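Heavy metal-binding domain-containing protein (Pediococcus pentosaceus, PDB 3QKB) is of unknown function but, as a five-chain assembly of the DUF74 family, may bind heavy metals. Local coordinates at residues 62-67 against 82-87. Residues are numbered along the deposited sequence; the frame is centred on the assembly and turned at random.
Sequences EAKQKL and LKYNTE
Helix 56-73 packs against one face of the chain's beta sheet, and here Ala63, Lys64 and Leu67 meet Leu82 and Tyr84 of strand 78-91. The two short segments run at 133° to each other, with axes 11.0 Å apart. Side chains alone bridge this gap, and no hydrogen bond crosses it. The end of the Tyr84 side chain, its hydroxyl, lies closest to the helix segment. CG of Lys64 lies at the edge of the ring, near its plane, 3.1 Å from OH of Tyr84. CD of Lys64 is 3.3 Å from the same oxygen; beyond it the chain bends at chi3 (-74°), which turns CE and the amine. The polar ends of both residues share a partner: OE2 of Glu38 of a second subunit is hydrogen-bonded to OH of Tyr84 and forms a salt bridge with NZ of Lys64. Ala63 CB approaches Tyr84 CE1 obliquely, at 4.5 Å. One turn on, Leu67 CD1 touches Leu82 CD1 at 3.6 Å. With CG anti to the backbone N (chi1 179°), Leu82 brings CD1 up to Leu67. All five touching residues are buried. Phe60, earlier on the same helix, meets the Tyr84 ring edge-to-face. Ala63 also touches Val100 of the adjacent strand 94-109, and Leu67 touches Ala39 of strand 31-44.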
loop_
_atom_site.group_PDB
_atom_site.type_symbol
_atom_site.label_atom_id
_atom_site.label_comp_id
_atom_site.label_asym_id
_atom_site.label_seq_id
_atom_site.Cartn_x
_atom_site.Cartn_y
_atom_site.Cartn_z
ATOM N N GLU A 62 8.956 17.101 -1.260
ATOM C CA GLU A 62 10.260 16.839 -1.888
ATOM C C GLU A 62 10.179 15.644 -2.826
ATOM O O GLU A 62 10.678 15.705 -3.934
ATOM C CB GLU A 62 11.354 16.612 -0.824
ATOM C CG GLU A 62 12.835 16.628 -1.361
ATOM C CD GLU A 62 13.869 16.172 -0.294
ATOM O OE1 GLU A 62 13.929 16.825 0.781
ATOM O OE2 GLU A 62 14.603 15.163 -0.532
ATOM N N ALA A 63 9.517 14.575 -2.384
ATOM C CA ALA A 63 9.316 13.379 -3.216
ATOM C C ALA A 63 8.565 13.709 -4.504
ATOM O O ALA A 63 9.001 13.321 -5.569
ATOM C CB ALA A 63 8.595 12.311 -2.439
ATOM N N LYS A 64 7.479 14.476 -4.400
ATOM C CA LYS A 64 6.740 14.949 -5.583
ATOM C C LYS A 64 7.610 15.768 -6.534
ATOM O O LYS A 64 7.585 15.510 -7.728
ATOM C CB LYS A 64 5.511 15.774 -5.193
ATOM C CG LYS A 64 4.373 14.956 -4.670
ATOM C CD LYS A 64 3.094 15.783 -4.478
ATOM C CE LYS A 64 3.159 16.708 -3.277
ATOM N NZ LYS A 64 1.829 17.341 -3.009
ATOM N N GLN A 65 8.373 16.740 -6.016
ATOM C CA GLN A 65 9.238 17.561 -6.887
ATOM C C GLN A 65 10.276 16.709 -7.618
ATOM O O GLN A 65 10.532 16.942 -8.786
ATOM C CB GLN A 65 9.958 18.699 -6.127
ATOM C CG GLN A 65 9.082 19.912 -5.720
ATOM C CD GLN A 65 8.379 20.584 -6.907
ATOM O OE1 GLN A 65 8.968 21.402 -7.628
ATOM N NE2 GLN A 65 7.109 20.223 -7.118
ATOM N N LYS A 66 10.858 15.724 -6.937
ATOM C CA LYS A 66 11.795 14.802 -7.582
ATOM C C LYS A 66 11.110 14.026 -8.697
ATOM O O LYS A 66 11.666 13.895 -9.776
ATOM C CB LYS A 66 12.405 13.824 -6.566
ATOM C CG LYS A 66 13.453 14.428 -5.624
ATOM C CD LYS A 66 14.125 13.314 -4.798
ATOM C CE LYS A 66 15.054 13.843 -3.718
ATOM N NZ LYS A 66 16.230 12.934 -3.527
ATOM N N LEU A 67 9.902 13.520 -8.425
ATOM C CA LEU A 67 9.140 12.733 -9.409
ATOM C C LEU A 67 8.764 13.580 -10.610
ATOM O O LEU A 67 8.918 13.134 -11.735
ATOM C CB LEU A 67 7.877 12.102 -8.789
ATOM C CG LEU A 67 8.053 10.908 -7.823
ATOM C CD1 LEU A 67 6.696 10.483 -7.280
ATOM C CD2 LEU A 67 8.755 9.719 -8.458
ATOM N N LEU A 82 0.074 7.719 -8.651
ATOM C CA LEU A 82 0.983 8.010 -7.542
ATOM C C LEU A 82 0.619 7.193 -6.311
ATOM O O LEU A 82 -0.557 7.091 -5.947
ATOM C CB LEU A 82 0.957 9.499 -7.177
ATOM C CG LEU A 82 1.843 9.988 -6.006
ATOM C CD1 LEU A 82 3.316 9.672 -6.233
ATOM C CD2 LEU A 82 1.621 11.484 -5.787
ATOM N N LYS A 83 1.636 6.581 -5.713
ATOM C CA LYS A 83 1.560 6.044 -4.354
ATOM C C LYS A 83 2.796 6.474 -3.563
ATOM O O LYS A 83 3.821 6.859 -4.147
ATOM C CB LYS A 83 1.472 4.523 -4.370
ATOM C CG LYS A 83 0.262 3.955 -5.100
ATOM C CD LYS A 83 -1.112 4.283 -4.428
ATOM C CE LYS A 83 -2.326 3.931 -5.357
ATOM N NZ LYS A 83 -2.193 4.333 -6.864
ATOM N N TYR A 84 2.676 6.412 -2.238
ATOM C CA TYR A 84 3.771 6.686 -1.319
ATOM C C TYR A 84 3.949 5.523 -0.362
ATOM O O TYR A 84 2.975 5.058 0.219
ATOM C CB TYR A 84 3.462 7.880 -0.453
ATOM C CG TYR A 84 3.323 9.207 -1.128
ATOM C CD1 TYR A 84 4.385 9.788 -1.779
ATOM C CD2 TYR A 84 2.155 9.945 -0.991
ATOM C CE1 TYR A 84 4.273 11.073 -2.336
ATOM C CE2 TYR A 84 2.023 11.196 -1.536
ATOM C CZ TYR A 84 3.069 11.766 -2.207
ATOM O OH TYR A 84 2.888 13.024 -2.735
ATOM N N ASN A 85 5.185 5.087 -0.164
ATOM C CA ASN A 85 5.548 4.280 1.000
ATOM C C ASN A 85 6.239 5.188 2.006
ATOM O O ASN A 85 6.959 6.112 1.606
ATOM C CB ASN A 85 6.478 3.126 0.603
ATOM C CG ASN A 85 5.830 2.149 -0.367
ATOM O OD1 ASN A 85 4.653 2.301 -0.741
ATOM N ND2 ASN A 85 6.589 1.133 -0.773
ATOM N N THR A 86 6.033 4.916 3.299
ATOM C CA THR A 86 6.682 5.640 4.389
ATOM C C THR A 86 7.345 4.672 5.365
ATOM O O THR A 86 6.839 3.568 5.594
ATOM C CB THR A 86 5.671 6.517 5.157
ATOM O OG1 THR A 86 4.460 5.783 5.382
ATOM C CG2 THR A 86 5.345 7.751 4.385
ATOM N N GLU A 87 8.485 5.085 5.932
ATOM C CA GLU A 87 9.106 4.378 7.087
ATOM C C GLU A 87 9.583 5.342 8.147
ATOM O O GLU A 87 9.995 6.473 7.825
ATOM C CB GLU A 87 10.313 3.543 6.653
ATOM C CG GLU A 87 10.004 2.369 5.708
ATOM C CD GLU A 87 10.158 2.715 4.247
ATOM O OE1 GLU A 87 11.198 3.304 3.866
ATOM O OE2 GLU A 87 9.259 2.371 3.472
#